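Mevalonate kinase (PDB 2X7I) probably catalyses the ATP-dependent phosphorylation of mevalonate to phosphomevalonate, an early step of the mevalonate route to isoprenoids. Local coordinates at residues 41-46 / 116-121; 148-151 / 156-159. One frame throughout, in Å; residues are numbered along the deposited sequence.

Interaction 1: 41-46 / 116-121; sequences VLIEAL and YDFLGK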
ATOM      1  N   VAL A  41      -4.536   4.957 -14.469  1.00 53.13           N
ATOM      2  CA  VAL A  41      -5.648   5.809 -14.884  1.00 52.21           C
ATOM      3  C   VAL A  41      -5.428   6.314 -16.313  1.00 53.67           C
ATOM      4  O   VAL A  41      -4.341   6.778 -16.658  1.00 54.35           O
ATOM      5  CB  VAL A  41      -5.852   7.013 -13.915  1.00 51.02           C
ATOM      6  CG1 VAL A  41      -6.911   7.985 -14.462  1.00 50.15           C
ATOM      7  CG2 VAL A  41      -6.225   6.513 -12.512  1.00 48.01           C
ATOM      8  N   LEU A  42      -6.468   6.208 -17.135  1.00 54.15           N
ATOM      9  CA  LEU A  42      -6.469   6.751 -18.490  1.00 55.86           C
ATOM     10  C   LEU A  42      -7.636   7.731 -18.637  1.00 55.70           C
ATOM     11  O   LEU A  42      -8.763   7.412 -18.274  1.00 54.55           O
ATOM     12  CB  LEU A  42      -6.590   5.622 -19.518  1.00 56.96           C
ATOM     13  CG  LEU A  42      -6.740   6.038 -20.985  1.00 59.82           C
ATOM     14  CD1 LEU A  42      -5.507   6.788 -21.495  1.00 61.28           C
ATOM     15  CD2 LEU A  42      -7.030   4.816 -21.862  1.00 61.31           C
ATOM     16  N   ILE A  43      -7.347   8.917 -19.169  1.00 56.87           N
ATOM     17  CA  ILE A  43      -8.355   9.940 -19.440  1.00 57.39           C
ATOM     18  C   ILE A  43      -8.328  10.235 -20.931  1.00 60.26           C
ATOM     19  O   ILE A  43      -7.309  10.695 -21.441  1.00 61.41           O
ATOM     20  CB  ILE A  43      -8.068  11.253 -18.665  1.00 56.62           C
ATOM     21  CG1 ILE A  43      -7.771  10.955 -17.189  1.00 54.37           C
ATOM     22  CG2 ILE A  43      -9.238  12.227 -18.825  1.00 56.08           C
ATOM     23  CD1 ILE A  43      -7.649  12.187 -16.300  1.00 53.33           C
ATOM     24  N   GLU A  44      -9.440   9.968 -21.616  1.00 61.88           N
ATOM     25  CA  GLU A  44      -9.543  10.150 -23.067  1.00 65.09           C
ATOM     26  C   GLU A  44     -10.643  11.123 -23.469  1.00 65.74           C
ATOM     27  O   GLU A  44     -11.816  10.875 -23.190  1.00 64.64           O
ATOM     28  CB  GLU A  44      -9.873   8.819 -23.742  1.00 66.31           C
ATOM     29  CG  GLU A  44      -8.814   7.745 -23.613  1.00 68.23           C
ATOM     30  CD  GLU A  44      -9.271   6.426 -24.218  1.00 71.03           C
ATOM     31  OE1 GLU A  44     -10.051   5.703 -23.540  1.00 71.77           O
ATOM     32  OE2 GLU A  44      -8.857   6.124 -25.361  1.00 71.45           O
ATOM     33  N   ALA A  45     -10.272  12.200 -24.153  1.00 67.84           N
ATOM     34  CA  ALA A  45     -11.248  13.042 -24.837  1.00 69.79           C
ATOM     35  C   ALA A  45     -11.842  12.254 -26.000  1.00 71.88           C
ATOM     36  O   ALA A  45     -11.122  11.569 -26.721  1.00 73.00           O
ATOM     37  CB  ALA A  45     -10.606  14.319 -25.340  1.00 71.27           C
ATOM     38  N   LEU A  46     -13.160  12.329 -26.145  1.00 73.12           N
ATOM     39  CA  LEU A  46     -13.887  11.685 -27.250  1.00 75.51           C
ATOM     40  C   LEU A  46     -14.403  12.772 -28.200  1.00 78.19           C
ATOM     41  O   LEU A  46     -14.080  13.950 -28.027  1.00 78.70           O
ATOM     42  CB  LEU A  46     -15.032  10.824 -26.693  1.00 74.14           C
ATOM     43  CG  LEU A  46     -14.696   9.399 -26.215  1.00 73.13           C
ATOM     44  CD1 LEU A  46     -13.224   9.229 -25.874  1.00 72.64           C
ATOM     45  CD2 LEU A  46     -15.569   9.057 -25.006  1.00 70.93           C
ATOM     46  N   TYR A 116      -2.511  15.769 -15.450  1.00 51.79           N
ATOM     47  CA  TYR A 116      -1.482  16.651 -15.984  1.00 53.83           C
ATOM     48  C   TYR A 116      -1.034  16.221 -17.378  1.00 54.40           C
ATOM     49  O   TYR A 116      -0.803  17.063 -18.240  1.00 56.61           O
ATOM     50  CB  TYR A 116      -0.283  16.727 -15.041  1.00 53.78           C
ATOM     51  CG  TYR A 116      -0.485  17.745 -13.957  1.00 55.38           C
ATOM     52  CD1 TYR A 116      -1.456  17.551 -12.974  1.00 54.56           C
ATOM     53  CD2 TYR A 116       0.278  18.910 -13.909  1.00 58.34           C
ATOM     54  CE1 TYR A 116      -1.662  18.480 -11.978  1.00 55.78           C
ATOM     55  CE2 TYR A 116       0.076  19.854 -12.902  1.00 60.27           C
ATOM     56  CZ  TYR A 116      -0.894  19.622 -11.942  1.00 59.19           C
ATOM     57  OH  TYR A 116      -1.119  20.532 -10.945  1.00 62.94           O
ATOM     58  N   ASP A 117      -0.911  14.916 -17.588  1.00 53.09           N
ATOM     59  CA  ASP A 117      -0.527  14.384 -18.891  1.00 54.42           C
ATOM     60  C   ASP A 117      -1.564  14.754 -19.967  1.00 55.03           C
ATOM     61  O   ASP A 117      -1.205  15.134 -21.071  1.00 57.53           O
ATOM     62  CB  ASP A 117      -0.349  12.863 -18.803  1.00 53.33           C
ATOM     63  CG  ASP A 117       0.293  12.279 -20.043  1.00 54.86           C
ATOM     64  OD1 ASP A 117       1.222  12.916 -20.575  1.00 57.65           O
ATOM     65  OD2 ASP A 117      -0.117  11.177 -20.472  1.00 54.11           O
ATOM     66  N   PHE A 118      -2.842  14.653 -19.612  1.00 53.73           N
ATOM     67  CA  PHE A 118      -3.965  15.054 -20.460  1.00 54.40           C
ATOM     68  C   PHE A 118      -3.923  16.539 -20.843  1.00 56.36           C
ATOM     69  O   PHE A 118      -4.071  16.895 -22.015  1.00 58.12           O
ATOM     70  CB  PHE A 118      -5.265  14.738 -19.712  1.00 53.14           C
ATOM     71  CG  PHE A 118      -6.523  15.044 -20.474  1.00 53.26           C
ATOM     72  CD1 PHE A 118      -7.129  14.070 -21.245  1.00 51.76           C
ATOM     73  CD2 PHE A 118      -7.138  16.284 -20.360  1.00 54.38           C
ATOM     74  CE1 PHE A 118      -8.310  14.324 -21.903  1.00 53.29           C
ATOM     75  CE2 PHE A 118      -8.325  16.552 -21.030  1.00 55.88           C
ATOM     76  CZ  PHE A 118      -8.911  15.565 -21.804  1.00 55.59           C
ATOM     77  N   LEU A 119      -3.722  17.399 -19.852  1.00 56.62           N
ATOM     78  CA  LEU A 119      -3.649  18.842 -20.084  1.00 58.86           C
ATOM     79  C   LEU A 119      -2.332  19.280 -20.732  1.00 61.11           C
ATOM     80  O   LEU A 119      -2.205  20.427 -21.163  1.00 63.38           O
ATOM     81  CB  LEU A 119      -3.873  19.599 -18.776  1.00 58.55           C
ATOM     82  CG  LEU A 119      -5.269  19.410 -18.174  1.00 57.50           C
ATOM     83  CD1 LEU A 119      -5.296  19.850 -16.707  1.00 57.09           C
ATOM     84  CD2 LEU A 119      -6.327  20.151 -19.007  1.00 58.86           C
ATOM     85  N   GLY A 120      -1.366  18.365 -20.813  1.00 60.79           N
ATOM     86  CA  GLY A 120      -0.063  18.661 -21.396  1.00 63.45           C
ATOM     87  C   GLY A 120       0.812  19.451 -20.445  1.00 64.93           C
ATOM     88  O   GLY A 120       1.747  20.112 -20.878  1.00 67.78           O
ATOM     89  N   LYS A 121       0.528  19.356 -19.146  1.00 63.77           N
ATOM     90  CA  LYS A 121       1.173  20.208 -18.137  1.00 65.47           C
ATOM     91  C   LYS A 121       2.328  19.513 -17.431  1.00 65.03           C
ATOM     92  O   LYS A 121       2.254  18.324 -17.104  1.00 62.74           O
ATOM     93  CB  LYS A 121       0.156  20.669 -17.088  1.00 64.63           C
ATOM     94  CG  LYS A 121      -0.795  21.750 -17.571  1.00 67.24           C
ATOM     95  CD  LYS A 121      -1.838  22.102 -16.514  1.00 67.60           C
ATOM     96  CE  LYS A 121      -1.234  22.873 -15.346  1.00 69.75           C
ATOM     97  NZ  LYS A 121      -2.282  23.386 -14.419  1.00 70.15           N
TER

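Interaction 2: 148-151 / 156-159; sequences TQTI and PVWF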
ATOM      1  N   THR A 148       1.455   9.080   0.531  1.00 43.49           N
ATOM      2  CA  THR A 148       1.712   9.886  -0.653  1.00 43.94           C
ATOM      3  C   THR A 148       3.215  10.156  -0.860  1.00 44.62           C
ATOM      4  O   THR A 148       3.721  10.059  -1.975  1.00 44.52           O
ATOM      5  CB  THR A 148       0.948  11.226  -0.614  1.00 44.00           C
ATOM      6  OG1 THR A 148      -0.444  10.977  -0.380  1.00 43.48           O
ATOM      7  CG2 THR A 148       1.115  11.979  -1.932  1.00 43.78           C
ATOM      8  N   GLN A 149       3.918  10.496   0.209  1.00 45.08           N
ATOM      9  CA  GLN A 149       5.347  10.765   0.109  1.00 46.62           C
ATOM     10  C   GLN A 149       6.139   9.499  -0.249  1.00 46.60           C
ATOM     11  O   GLN A 149       7.029   9.545  -1.090  1.00 47.87           O
ATOM     12  CB  GLN A 149       5.871  11.405   1.402  1.00 47.10           C
ATOM     13  CG  GLN A 149       7.390  11.595   1.461  1.00 49.11           C
ATOM     14  CD  GLN A 149       7.951  12.475   0.349  1.00 52.32           C
ATOM     15  OE1 GLN A 149       7.205  13.144  -0.363  1.00 54.27           O
ATOM     16  NE2 GLN A 149       9.285  12.487   0.211  1.00 54.68           N
ATOM     17  N   THR A 150       5.806   8.368   0.365  1.00 45.91           N
ATOM     18  CA  THR A 150       6.483   7.106   0.043  1.00 45.67           C
ATOM     19  C   THR A 150       6.259   6.743  -1.421  1.00 45.84           C
ATOM     20  O   THR A 150       7.203   6.412  -2.131  1.00 47.07           O
ATOM     21  CB  THR A 150       5.987   5.952   0.938  1.00 45.29           C
ATOM     22  OG1 THR A 150       6.153   6.307   2.319  1.00 44.84           O
ATOM     23  CG2 THR A 150       6.748   4.673   0.641  1.00 44.50           C
ATOM     24  N   ILE A 151       5.012   6.828  -1.867  1.00 45.01           N
ATOM     25  CA  ILE A 151       4.648   6.511  -3.244  1.00 45.41           C
ATOM     26  C   ILE A 151       5.314   7.438  -4.273  1.00 46.34           C
ATOM     27  O   ILE A 151       5.956   6.961  -5.202  1.00 48.05           O
ATOM     28  CB  ILE A 151       3.112   6.537  -3.439  1.00 44.81           C
ATOM     29  CG1 ILE A 151       2.469   5.344  -2.729  1.00 44.01           C
ATOM     30  CG2 ILE A 151       2.742   6.469  -4.913  1.00 45.12           C
ATOM     31  CD1 ILE A 151       0.973   5.450  -2.661  1.00 44.48           C
ATOM     32  N   PRO A 156      11.706   4.738   0.957  1.00 48.59           N
ATOM     33  CA  PRO A 156      11.118   4.486   2.263  1.00 47.69           C
ATOM     34  C   PRO A 156      10.985   5.776   3.063  1.00 47.54           C
ATOM     35  O   PRO A 156      11.806   6.670   2.910  1.00 49.03           O
ATOM     36  CB  PRO A 156      12.120   3.529   2.939  1.00 48.34           C
ATOM     37  CG  PRO A 156      13.013   3.050   1.890  1.00 49.36           C
ATOM     38  CD  PRO A 156      13.038   4.122   0.843  1.00 50.20           C
ATOM     39  N   VAL A 157       9.945   5.866   3.882  1.00 46.70           N
ATOM     40  CA  VAL A 157       9.739   6.985   4.794  1.00 46.70           C
ATOM     41  C   VAL A 157       9.704   6.440   6.221  1.00 46.88           C
ATOM     42  O   VAL A 157       9.003   5.475   6.502  1.00 46.14           O
ATOM     43  CB  VAL A 157       8.416   7.716   4.507  1.00 46.06           C
ATOM     44  CG1 VAL A 157       8.132   8.760   5.595  1.00 46.36           C
ATOM     45  CG2 VAL A 157       8.444   8.353   3.119  1.00 44.99           C
ATOM     46  N   TRP A 158      10.468   7.072   7.104  1.00 48.15           N
ATOM     47  CA  TRP A 158      10.665   6.615   8.465  1.00 48.78           C
ATOM     48  C   TRP A 158      10.148   7.697   9.405  1.00 49.75           C
ATOM     49  O   TRP A 158      10.617   8.835   9.334  1.00 50.77           O
ATOM     50  CB  TRP A 158      12.164   6.354   8.693  1.00 50.12           C
ATOM     51  CG  TRP A 158      12.586   6.226  10.133  1.00 50.56           C
ATOM     52  CD1 TRP A 158      11.933   5.550  11.123  1.00 49.67           C
ATOM     53  CD2 TRP A 158      13.769   6.777  10.734  1.00 51.01           C
ATOM     54  NE1 TRP A 158      12.629   5.661  12.310  1.00 50.97           N
ATOM     55  CE2 TRP A 158      13.755   6.411  12.098  1.00 51.67           C
ATOM     56  CE3 TRP A 158      14.830   7.556  10.256  1.00 52.34           C
ATOM     57  CZ2 TRP A 158      14.775   6.785  12.990  1.00 53.60           C
ATOM     58  CZ3 TRP A 158      15.840   7.936  11.143  1.00 53.28           C
ATOM     59  CH2 TRP A 158      15.806   7.545  12.494  1.00 53.76           C
ATOM     60  N   PHE A 159       9.169   7.346  10.253  1.00 49.74           N
ATOM     61  CA  PHE A 159       8.681   8.219  11.336  1.00 50.70           C
ATOM     62  C   PHE A 159       9.245   7.738  12.670  1.00 52.29           C
ATOM     63  O   PHE A 159       9.244   6.540  12.935  1.00 52.00           O
ATOM     64  CB  PHE A 159       7.146   8.154  11.438  1.00 50.17           C
ATOM     65  CG  PHE A 159       6.382   8.956  10.383  1.00 49.09           C
ATOM     66  CD1 PHE A 159       7.006   9.488   9.254  1.00 48.32           C
ATOM     67  CD2 PHE A 159       5.011   9.142  10.531  1.00 47.18           C
ATOM     68  CE1 PHE A 159       6.269  10.202   8.306  1.00 48.66           C
ATOM     69  CE2 PHE A 159       4.271   9.843   9.590  1.00 47.99           C
ATOM     70  CZ  PHE A 159       4.899  10.378   8.471  1.00 47.74           C
TER

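Interaction 1: 41-46 / 116-121
The carbonyl oxygen of Ile-43 meets the rim of the Phe-118 ring, with O of Ile-43 3.4 Å from CD1 of Phe-118. It lies near the ring plane, and CE1 of the same ring is also close, so the oxygen faces the electron-poor C-H edge. Two residues further along strand 29-45, the backbone N of Ala-45 approaches the same edge in plane, 3.7 Å from Phe-118 CE1. No hydrogen bond joins the two segments; the peptide groups of Ile-43 and Ala-45 instead form backbone hydrogen bonds with Gly-7 and with Arg-5, at the start of strand 6-16 and just before it. Ile-43 also reaches over a face. Its CG2 stands 4.1 Å from the centroid of the Phe-118 ring, off-centre, in a direction 30° from the ring normal, in a CH-pi contact. Ala-45 adds its methyl at the far end of the ring, CB to Phe-118 CZ being 4.1 Å. The ring extends to the strand because its CG is anti to the backbone N of Phe-118 (chi1 -178°). Leu-87 and Thr-4 add further contacts to this aromatic. Just beyond it the helix stops in a Schellman motif: Lys-121 N bonds to Tyr-116 O at 2.8 Å, with Gly-120 at positive phi as the C-prime residue. The whole is a worked case of alpha/beta packing, the C-terminal turn of helix 103-119 laid on the sheet of a GHMP kinase N-terminal domain.

Interaction 2: 148-151 / 156-159
Val-157 meets Thr-150 and Gln-149 where a short loop leads from helix 145-153 into strand 157-160, a helix-to-strand connection within the GHMP kinase fold. The chain reverses over a few residues, bringing the CA atoms of Thr-150 and Val-157 to 5.8 Å, and the contact is made by side chains without a hydrogen bond between the segments. One branch of the valine does most of the work. With CG1 anti to the backbone N (chi1 172°), CG2 is placed anti to the carbonyl carbon, beside the N, and this is the methyl that touches both helix residues. Gln-149 offers the aliphatic part of its chain: CG lies 3.8 Å from Val-157 CG2, and the two side chains run about perpendicular to each other. Beyond CG the glutamine chain bends, which carries the amide away from this methyl; NE2 makes a weak hydrogen bond to Thr-166 OG1 on the neighbouring strand 163-166. Thr-150 is turned differently. At chi1 -56° its hydroxyl stands beside the backbone N, where OG1 hydrogen-bonds to Ile-146 O one turn back in the helix. That bond satisfies a buried polar atom, which can therefore lie against hydrocarbon. Strand 157-160 is itself held in the sheet, Val-157 pairing through its backbone with Ala-31. The packing is tight alongside the valine's CB-CG2 bond: Thr-150 OG1 is 3.2 Å from Val-157 CG2 and 3.4 Å from Val-157 CB.

Overall arrangement
The two contacts apply one principle, a helix packed against a strand of the same mixed sheet, at different depths. Strands 29-45 and 157-160 are antiparallel neighbours in it, yet the contact centres lie 27 Å apart, and the nearest atoms are about 12 Å from each other. Interaction 1 sits toward the periphery, about 25 Å from the centre of the chain, and is only partly buried; interaction 2 is buried, about 11 Å from that centre. The former joins elements distant in sequence through an aromatic ring, the latter elements separated by a short loop, through a valine methyl against a hydroxyl and a glutamine methylene. Neither uses a hydrogen bond across its segments, leaving polar groups to pair elsewhere in the fold.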